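Local coordinates for protein 4-hydroxy-tetrahydrodipicolinate synthase (Thermotoga maritima, PDB 1O5K) that probably catalyses the condensation of pyruvate with aspartate semialdehyde to 4-hydroxy-tetrahydrodipicolinate, a step of lysine biosynthesis through the diaminopimelate pathway, at residues A[109-115]-A[139-145]; A[124-130]-A[161-166]. All blocks are in the same frame, centred on the assembly; numbering follows the deposited sequence. Where two conformers were deposited one is given.

Interaction 1: residues A[109-115]-A[139-145]; sequences NGVLVVT and LGIVVYN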
ATOM      1  N   ASN A 109      31.453  17.522 -12.561  1.00 24.76           N
ATOM      2  CA  ASN A 109      32.330  16.655 -11.776  1.00 26.62           C
ATOM      3  C   ASN A 109      31.753  15.241 -11.600  1.00 29.40           C
ATOM      4  O   ASN A 109      32.419  14.319 -11.117  1.00 29.50           O
ATOM      5  CB  ASN A 109      32.642  17.306 -10.433  1.00 28.35           C
ATOM      6  CG  ASN A 109      33.215  18.721 -10.583  1.00 27.88           C
ATOM      7  OD1 ASN A 109      32.613  19.706 -10.146  1.00 26.54           O
ATOM      8  ND2 ASN A 109      34.388  18.819 -11.200  1.00 31.20           N
ATOM      9  N   GLY A 110      30.495  15.102 -11.964  1.00 26.43           N
ATOM     10  CA  GLY A 110      29.760  13.850 -11.919  1.00 25.53           C
ATOM     11  C   GLY A 110      28.371  14.034 -12.492  1.00 23.56           C
ATOM     12  O   GLY A 110      27.930  15.156 -12.781  1.00 22.29           O
ATOM     13  N   VAL A 111      27.647  12.932 -12.642  1.00 23.84           N
ATOM     14  CA  VAL A 111      26.265  13.020 -13.036  1.00 24.05           C
ATOM     15  C   VAL A 111      25.376  12.212 -12.090  1.00 24.14           C
ATOM     16  O   VAL A 111      25.794  11.133 -11.535  1.00 23.96           O
ATOM     17  CB  VAL A 111      26.012  12.556 -14.527  1.00 23.78           C
ATOM     18  CG1 VAL A 111      26.465  13.583 -15.540  1.00 26.75           C
ATOM     19  CG2 VAL A 111      26.667  11.223 -14.749  1.00 22.88           C
ATOM     20  N   LEU A 112      24.152  12.680 -11.920  1.00 23.57           N
ATOM     21  CA  LEU A 112      23.140  11.992 -11.149  1.00 26.91           C
ATOM     22  C   LEU A 112      22.152  11.424 -12.158  1.00 27.31           C
ATOM     23  O   LEU A 112      21.631  12.158 -12.974  1.00 27.94           O
ATOM     24  CB  LEU A 112      22.461  12.991 -10.197  1.00 27.29           C
ATOM     25  CG  LEU A 112      21.378  12.416  -9.254  1.00 28.90           C
ATOM     26  CD1 LEU A 112      22.051  11.551  -8.209  1.00 31.10           C
ATOM     27  CD2 LEU A 112      20.554  13.475  -8.570  1.00 36.30           C
ATOM     28  N   VAL A 113      21.980  10.111 -12.177  1.00 26.19           N
ATOM     29  CA  VAL A 113      21.206   9.475 -13.227  1.00 26.32           C
ATOM     30  C   VAL A 113      20.081   8.653 -12.631  1.00 25.77           C
ATOM     31  O   VAL A 113      20.292   7.558 -12.077  1.00 23.37           O
ATOM     32  CB  VAL A 113      22.101   8.568 -14.082  1.00 22.35           C
ATOM     33  CG1 VAL A 113      21.325   7.821 -15.117  1.00 21.42           C
ATOM     34  CG2 VAL A 113      23.238   9.348 -14.720  1.00 22.74           C
ATOM     35  N   VAL A 114      18.877   9.217 -12.711  1.00 27.19           N
ATOM     36  CA  VAL A 114      17.720   8.570 -12.151  1.00 25.29           C
ATOM     37  C   VAL A 114      17.451   7.275 -12.904  1.00 24.67           C
ATOM     38  O   VAL A 114      17.711   7.159 -14.114  1.00 24.70           O
ATOM     39  CB  VAL A 114      16.478   9.526 -12.168  1.00 25.47           C
ATOM     40  CG1 VAL A 114      16.062   9.858 -13.567  1.00 28.01           C
ATOM     41  CG2 VAL A 114      15.354   9.026 -11.271  1.00 26.37           C
ATOM     42  N   THR A 115      16.969   6.282 -12.182  1.00 23.04           N
ATOM     43  CA  THR A 115      16.403   5.096 -12.858  1.00 24.25           C
ATOM     44  C   THR A 115      15.348   5.584 -13.849  1.00 23.21           C
ATOM     45  O   THR A 115      14.534   6.462 -13.539  1.00 27.48           O
ATOM     46  CB  THR A 115      15.674   4.161 -11.871  1.00 26.66           C
ATOM     47  OG1 THR A 115      14.622   4.881 -11.238  1.00 30.40           O
ATOM     48  CG2 THR A 115      16.592   3.650 -10.751  1.00 27.19           C
ATOM     49  N   LEU A 139      33.145  10.087 -16.515  1.00 29.23           N
ATOM     50  CA  LEU A 139      32.575  10.734 -15.332  1.00 29.86           C
ATOM     51  C   LEU A 139      32.095   9.743 -14.288  1.00 27.02           C
ATOM     52  O   LEU A 139      31.675   8.631 -14.616  1.00 26.33           O
ATOM     53  CB  LEU A 139      31.369  11.579 -15.699  1.00 29.45           C
ATOM     54  CG  LEU A 139      31.520  12.994 -16.215  1.00 35.84           C
ATOM     55  CD1 LEU A 139      30.135  13.606 -16.343  1.00 32.74           C
ATOM     56  CD2 LEU A 139      32.453  13.832 -15.320  1.00 40.37           C
ATOM     57  N   GLY A 140      32.136  10.178 -13.037  1.00 25.24           N
ATOM     58  CA  GLY A 140      31.491   9.480 -11.938  1.00 25.44           C
ATOM     59  C   GLY A 140      29.965   9.593 -12.034  1.00 25.81           C
ATOM     60  O   GLY A 140      29.423  10.676 -12.293  1.00 27.19           O
ATOM     61  N   ILE A 141      29.276   8.470 -11.816  1.00 23.10           N
ATOM     62  CA  ILE A 141      27.843   8.378 -11.998  1.00 24.61           C
ATOM     63  C   ILE A 141      27.235   8.021 -10.643  1.00 22.71           C
ATOM     64  O   ILE A 141      27.667   7.080  -9.978  1.00 26.35           O
ATOM     65  CB  ILE A 141      27.525   7.262 -13.003  1.00 22.36           C
ATOM     66  CG1 ILE A 141      28.153   7.536 -14.367  1.00 25.80           C
ATOM     67  CG2 ILE A 141      26.020   7.027 -13.131  1.00 25.06           C
ATOM     68  CD1 ILE A 141      28.221   6.258 -15.232  1.00 27.08           C
ATOM     69  N   VAL A 142      26.177   8.720 -10.263  1.00 23.68           N
ATOM     70  CA  VAL A 142      25.417   8.431  -9.082  1.00 25.26           C
ATOM     71  C   VAL A 142      24.003   7.915  -9.503  1.00 25.21           C
ATOM     72  O   VAL A 142      23.262   8.620 -10.163  1.00 26.08           O
ATOM     73  CB  VAL A 142      25.255   9.670  -8.198  1.00 25.72           C
ATOM     74  CG1 VAL A 142      24.346   9.352  -6.978  1.00 23.57           C
ATOM     75  CG2 VAL A 142      26.594  10.214  -7.767  1.00 26.77           C
ATOM     76  N   VAL A 143      23.655   6.701  -9.101  1.00 23.81           N
ATOM     77  CA  VAL A 143      22.334   6.109  -9.368  1.00 23.41           C
ATOM     78  C   VAL A 143      21.393   6.846  -8.456  1.00 25.92           C
ATOM     79  O   VAL A 143      21.703   7.131  -7.308  1.00 26.42           O
ATOM     80  CB  VAL A 143      22.331   4.610  -8.999  1.00 26.96           C
ATOM     81  CG1 VAL A 143      20.937   4.005  -8.992  1.00 30.12           C
ATOM     82  CG2 VAL A 143      23.279   3.865  -9.913  1.00 24.93           C
ATOM     83  N   TYR A 144      20.225   7.147  -8.963  1.00 22.33           N
ATOM     84  CA  TYR A 144      19.187   7.799  -8.145  1.00 23.64           C
ATOM     85  C   TYR A 144      17.909   6.967  -8.172  1.00 26.23           C
ATOM     86  O   TYR A 144      17.278   6.799  -9.217  1.00 26.11           O
ATOM     87  CB  TYR A 144      18.983   9.185  -8.673  1.00 24.68           C
ATOM     88  CG  TYR A 144      17.836  10.008  -8.058  1.00 27.65           C
ATOM     89  CD1 TYR A 144      17.391   9.775  -6.753  1.00 27.05           C
ATOM     90  CD2 TYR A 144      17.263  11.021  -8.782  1.00 34.63           C
ATOM     91  CE1 TYR A 144      16.377  10.529  -6.221  1.00 31.02           C
ATOM     92  CE2 TYR A 144      16.239  11.802  -8.267  1.00 31.05           C
ATOM     93  CZ  TYR A 144      15.811  11.542  -6.991  1.00 31.04           C
ATOM     94  OH  TYR A 144      14.806  12.257  -6.422  1.00 36.99           O
ATOM     95  N   ASN A 145      17.567   6.443  -7.001  1.00 24.40           N
ATOM     96  CA  ASN A 145      16.418   5.590  -6.787  1.00 22.02           C
ATOM     97  C   ASN A 145      15.335   6.342  -6.058  1.00 26.80           C
ATOM     98  O   ASN A 145      15.540   6.838  -4.956  1.00 25.32           O
ATOM     99  CB  ASN A 145      16.832   4.348  -5.991  1.00 26.54           C
ATOM    100  CG  ASN A 145      15.734   3.345  -5.890  1.00 29.21           C
ATOM    101  OD1 ASN A 145      15.125   2.985  -6.904  1.00 24.64           O
ATOM    102  ND2 ASN A 145      15.444   2.893  -4.669  1.00 25.48           N
TER
HETATM  103  O   HOH W   1      33.740  12.256 -12.009  1.00 36.62           O
HETATM  104  O   HOH W   2      13.457   4.809  -8.888  1.00 13.29           O
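Leu112 and Tyr144 meet on one face of two neighbouring parallel strands, 110-114 and 141-144, where Val142 and Val114 complete an alternating apolar row. Leu112 CD1 presses on Val142 CG1 at 3.4 Å, tighter than usual carbon packing, and also reaches Tyr144 CB. The phenol is flanked obliquely by Leu112 CD2 and by Val114 CG2. With CG anti to the backbone N (chi1 174°), the Tyr144 ring is carried beside Val114, its CD2 atom 3.7 Å from Val114 CG2. Beta-branched valines suit such extended strands, filling the face close to the backbone.

On the other face Val111 and Ile141 lie side by side, pointing the same way, with Val111 CG2 4.0 Å from Ile141 CG1, while Val113 CG2 slants against Ile141 CG2. Leu139 crosses Val111 at about a right angle.

Backbone bonds alternate as parallel pairing requires, from Val111 N to Gly140 O (2.9 Å) through to Thr115 N to Tyr144 O. Tyr144 N bonds less straight (146°), meeting Val113 O (3.1 Å) from above the carbonyl plane.

Tyr144, the predicted proton donor/acceptor, makes a weak hydrogen bond through OH to Thr55 of the predicted relay and packs on Tyr118 of a second subunit. The apolar neighbours of CB and CD2 probably limit how the ring can turn, while the hydroxyl finds a polar partner in Thr55.

Interaction 2: residues A[124-130]-A[161-166]; sequences EGLYQHY and RIAADL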
ATOM      1  N   GLU A 124      17.329  -6.378 -14.457  1.00 20.58           N
ATOM      2  CA  GLU A 124      18.359  -6.558 -15.477  1.00 21.50           C
ATOM      3  C   GLU A 124      18.485  -5.352 -16.430  1.00 22.87           C
ATOM      4  O   GLU A 124      19.576  -4.975 -16.796  1.00 20.30           O
ATOM      5  CB  GLU A 124      18.112  -7.850 -16.257  1.00 21.94           C
ATOM      6  CG  GLU A 124      19.126  -8.169 -17.350  1.00 28.70           C
ATOM      7  CD  GLU A 124      20.529  -8.403 -16.836  1.00 35.12           C
ATOM      8  OE1 GLU A 124      20.715  -8.663 -15.623  1.00 29.20           O
ATOM      9  OE2 GLU A 124      21.476  -8.358 -17.671  1.00 27.67           O
ATOM     10  N   GLY A 125      17.342  -4.799 -16.833  1.00 24.25           N
ATOM     11  CA  GLY A 125      17.288  -3.596 -17.650  1.00 22.40           C
ATOM     12  C   GLY A 125      17.999  -2.449 -16.982  1.00 21.30           C
ATOM     13  O   GLY A 125      18.750  -1.711 -17.625  1.00 23.95           O
ATOM     14  N   LEU A 126      17.749  -2.268 -15.680  1.00 22.16           N
ATOM     15  CA  LEU A 126      18.467  -1.240 -14.945  1.00 19.57           C
ATOM     16  C   LEU A 126      19.975  -1.460 -14.947  1.00 23.40           C
ATOM     17  O   LEU A 126      20.747  -0.550 -15.148  1.00 23.54           O
ATOM     18  CB  LEU A 126      17.980  -1.181 -13.496  1.00 22.69           C
ATOM     19  CG  LEU A 126      16.562  -0.704 -13.349  1.00 24.50           C
ATOM     20  CD1 LEU A 126      16.075  -0.895 -11.902  1.00 26.20           C
ATOM     21  CD2 LEU A 126      16.445   0.807 -13.754  1.00 26.42           C
ATOM     22  N   TYR A 127      20.399  -2.679 -14.694  1.00 22.11           N
ATOM     23  CA  TYR A 127      21.809  -2.998 -14.774  1.00 22.14           C
ATOM     24  C   TYR A 127      22.363  -2.650 -16.145  1.00 21.80           C
ATOM     25  O   TYR A 127      23.408  -1.980 -16.231  1.00 22.17           O
ATOM     26  CB  TYR A 127      22.012  -4.469 -14.470  1.00 22.68           C
ATOM     27  CG  TYR A 127      23.431  -4.913 -14.568  1.00 23.94           C
ATOM     28  CD1 TYR A 127      24.339  -4.617 -13.564  1.00 23.05           C
ATOM     29  CD2 TYR A 127      23.857  -5.642 -15.635  1.00 23.71           C
ATOM     30  CE1 TYR A 127      25.678  -5.072 -13.652  1.00 26.03           C
ATOM     31  CE2 TYR A 127      25.193  -6.083 -15.754  1.00 24.13           C
ATOM     32  CZ  TYR A 127      26.098  -5.786 -14.748  1.00 25.08           C
ATOM     33  OH  TYR A 127      27.413  -6.271 -14.849  1.00 26.05           O
ATOM     34  N   GLN A 128      21.691  -3.115 -17.212  1.00 22.37           N
ATOM     35  CA  GLN A 128      22.166  -2.855 -18.570  1.00 22.13           C
ATOM     36  C   GLN A 128      22.225  -1.363 -18.924  1.00 23.15           C
ATOM     37  O   GLN A 128      23.140  -0.947 -19.642  1.00 21.52           O
ATOM     38  CB  GLN A 128      21.371  -3.676 -19.607  1.00 20.16           C
ATOM     39  CG  GLN A 128      21.639  -5.158 -19.531  0.65 22.24           C
ATOM     40  CD  GLN A 128      23.038  -5.531 -19.954  0.65 28.54           C
ATOM     41  OE1 GLN A 128      23.702  -4.770 -20.651  0.65 31.79           O
ATOM     42  NE2 GLN A 128      23.488  -6.713 -19.546  0.65 35.82           N
ATOM     43  N   HIS A 129      21.235  -0.590 -18.443  1.00 21.54           N
ATOM     44  CA  HIS A 129      21.171   0.865 -18.618  1.00 20.83           C
ATOM     45  C   HIS A 129      22.422   1.537 -18.044  1.00 22.00           C
ATOM     46  O   HIS A 129      23.109   2.247 -18.750  1.00 20.96           O
ATOM     47  CB  HIS A 129      19.889   1.386 -17.957  1.00 23.29           C
ATOM     48  CG  HIS A 129      19.721   2.867 -17.957  1.00 22.69           C
ATOM     49  ND1 HIS A 129      19.306   3.586 -19.064  1.00 23.16           N
ATOM     50  CD2 HIS A 129      19.803   3.752 -16.937  1.00 23.86           C
ATOM     51  CE1 HIS A 129      19.164   4.860 -18.718  1.00 26.54           C
ATOM     52  NE2 HIS A 129      19.469   4.987 -17.435  1.00 23.72           N
ATOM     53  N   TYR A 130      22.718   1.269 -16.768  1.00 22.01           N
ATOM     54  CA  TYR A 130      23.884   1.875 -16.099  1.00 20.60           C
ATOM     55  C   TYR A 130      25.190   1.342 -16.689  1.00 23.95           C
ATOM     56  O   TYR A 130      26.158   2.094 -16.817  1.00 22.89           O
ATOM     57  CB  TYR A 130      23.797   1.645 -14.604  1.00 20.39           C
ATOM     58  CG  TYR A 130      22.724   2.503 -13.966  1.00 19.83           C
ATOM     59  CD1 TYR A 130      22.897   3.896 -13.858  1.00 21.66           C
ATOM     60  CD2 TYR A 130      21.517   1.964 -13.516  1.00 20.46           C
ATOM     61  CE1 TYR A 130      21.868   4.680 -13.374  1.00 21.13           C
ATOM     62  CE2 TYR A 130      20.535   2.757 -12.985  1.00 25.41           C
ATOM     63  CZ  TYR A 130      20.721   4.117 -12.920  1.00 21.12           C
ATOM     64  OH  TYR A 130      19.706   4.919 -12.392  1.00 25.76           O
ATOM     65  N   ARG A 161      25.145  -5.089  -7.295  1.00 25.28           N
ATOM     66  CA  ARG A 161      25.737  -5.677  -8.517  1.00 23.18           C
ATOM     67  C   ARG A 161      26.388  -4.558  -9.365  1.00 23.27           C
ATOM     68  O   ARG A 161      27.507  -4.669  -9.894  1.00 23.01           O
ATOM     69  CB  ARG A 161      24.608  -6.345  -9.275  1.00 27.14           C
ATOM     70  CG  ARG A 161      25.020  -7.059 -10.447  1.00 34.63           C
ATOM     71  CD  ARG A 161      23.837  -7.704 -11.139  1.00 37.43           C
ATOM     72  NE  ARG A 161      24.364  -8.419 -12.275  1.00 31.29           N
ATOM     73  CZ  ARG A 161      23.701  -8.682 -13.379  1.00 33.86           C
ATOM     74  NH1 ARG A 161      22.423  -8.341 -13.490  1.00 30.73           N
ATOM     75  NH2 ARG A 161      24.324  -9.337 -14.353  1.00 36.53           N
ATOM     76  N   ILE A 162      25.670  -3.456  -9.461  1.00 19.58           N
ATOM     77  CA  ILE A 162      26.198  -2.228 -10.082  1.00 22.80           C
ATOM     78  C   ILE A 162      27.484  -1.709  -9.423  1.00 24.13           C
ATOM     79  O   ILE A 162      28.470  -1.436 -10.114  1.00 25.37           O
ATOM     80  CB  ILE A 162      25.087  -1.138 -10.093  1.00 22.45           C
ATOM     81  CG1 ILE A 162      23.997  -1.516 -11.120  1.00 24.22           C
ATOM     82  CG2 ILE A 162      25.665   0.267 -10.388  1.00 24.71           C
ATOM     83  CD1 ILE A 162      22.743  -0.739 -10.937  1.00 29.10           C
ATOM     84  N   ALA A 163      27.469  -1.568  -8.092  1.00 22.73           N
ATOM     85  CA  ALA A 163      28.689  -1.298  -7.299  1.00 23.06           C
ATOM     86  C   ALA A 163      29.845  -2.230  -7.626  1.00 24.66           C
ATOM     87  O   ALA A 163      30.970  -1.789  -7.858  1.00 23.56           O
ATOM     88  CB  ALA A 163      28.369  -1.380  -5.812  1.00 23.81           C
ATOM     89  N   ALA A 164      29.579  -3.535  -7.615  1.00 21.50           N
ATOM     90  CA  ALA A 164      30.610  -4.518  -7.846  1.00 23.28           C
ATOM     91  C   ALA A 164      31.198  -4.378  -9.217  1.00 26.08           C
ATOM     92  O   ALA A 164      32.403  -4.548  -9.392  1.00 26.98           O
ATOM     93  CB  ALA A 164      30.055  -5.923  -7.695  1.00 26.18           C
ATOM     94  N   ASP A 165      30.345  -4.118 -10.218  1.00 24.02           N
ATOM     95  CA  ASP A 165      30.776  -4.291 -11.627  1.00 22.50           C
ATOM     96  C   ASP A 165      31.178  -3.006 -12.358  1.00 23.37           C
ATOM     97  O   ASP A 165      31.963  -3.053 -13.294  1.00 24.19           O
ATOM     98  CB  ASP A 165      29.681  -4.977 -12.472  1.00 22.26           C
ATOM     99  CG  ASP A 165      29.357  -6.383 -12.013  1.00 24.43           C
ATOM    100  OD1 ASP A 165      30.089  -6.947 -11.165  1.00 29.81           O
ATOM    101  OD2 ASP A 165      28.356  -6.995 -12.443  1.00 25.04           O
ATOM    102  N   LEU A 166      30.610  -1.869 -11.997  1.00 20.60           N
ATOM    103  CA  LEU A 166      30.711  -0.666 -12.845  1.00 18.97           C
ATOM    104  C   LEU A 166      31.524   0.364 -12.108  1.00 23.85           C
ATOM    105  O   LEU A 166      31.019   1.046 -11.235  1.00 25.78           O
ATOM    106  CB  LEU A 166      29.312  -0.162 -13.188  1.00 21.68           C
ATOM    107  CG  LEU A 166      28.353  -1.234 -13.734  1.00 24.45           C
ATOM    108  CD1 LEU A 166      26.975  -0.573 -13.964  1.00 29.51           C
ATOM    109  CD2 LEU A 166      28.928  -1.921 -14.997  1.00 25.43           C
TER
HETATM  110  O   HOH W   3      23.313  -9.847 -16.818  1.00 35.95           O
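The guanidinium of Arg161 lies flat on the ring of Tyr127, its plane only 5° from that of the ring and CZ 3.7 Å from the ring centroid, a stacked cation-pi pair. Arg161 reaches this position with its chain extended from CG to NE. At the guanidinium edge NH1 gives a straight salt-bridging hydrogen bond to Glu124 OE1 (2.8 Å, 165°), on the syn side of the carboxylate. A water accepts from Arg161 NH2 and donates to Glu124 OE2 (2.5 Å).

Tyrosine suits its place because its hydroxyl adds a bond to the stack: Tyr127 OH donates to Asp165 OD2 (2.7 Å), on the anti side, with ring and carboxylate planes 80° apart. An alanine in place of Tyr127 would probably leave the arginine without its stacking surface and Asp165 without this donor.

On the buried side of the pair Ile162 CG1 meets the ring edge at Tyr127 CD1 (4.0 Å), and Ile162 CD1 and Leu166 CD1 pack on Tyr130.

One carboxylate, a water and an aromatic face hold the cation of Arg161, while the second carboxylate, Asp165, takes the hydroxyl of Tyr127, so the helices are joined by charge and stacking outside and by apolar packing within.

In the fold
Interactions 1 and 2 have centres 12 Å apart and belong to consecutive layers of the TIM barrel: two adjacent strands of the inner parallel sheet, then two neighbouring outer helices. Along the chain their segments alternate, strand 110-114, helix 123-134, strand 141-144 and helix 156-165, the first three forming a beta-alpha-beta unit. Tyr130 joins the layers directly. Its OH lies 2.7 Å from Val113 O, a probable hydrogen bond, and packs against Val143 CG1, while its other end belongs to the helix pair. Helix packing is thereby coupled to the strands, one of which carries the predicted catalytic Tyr144, and both contacts also touch a second subunit of the homotetramer.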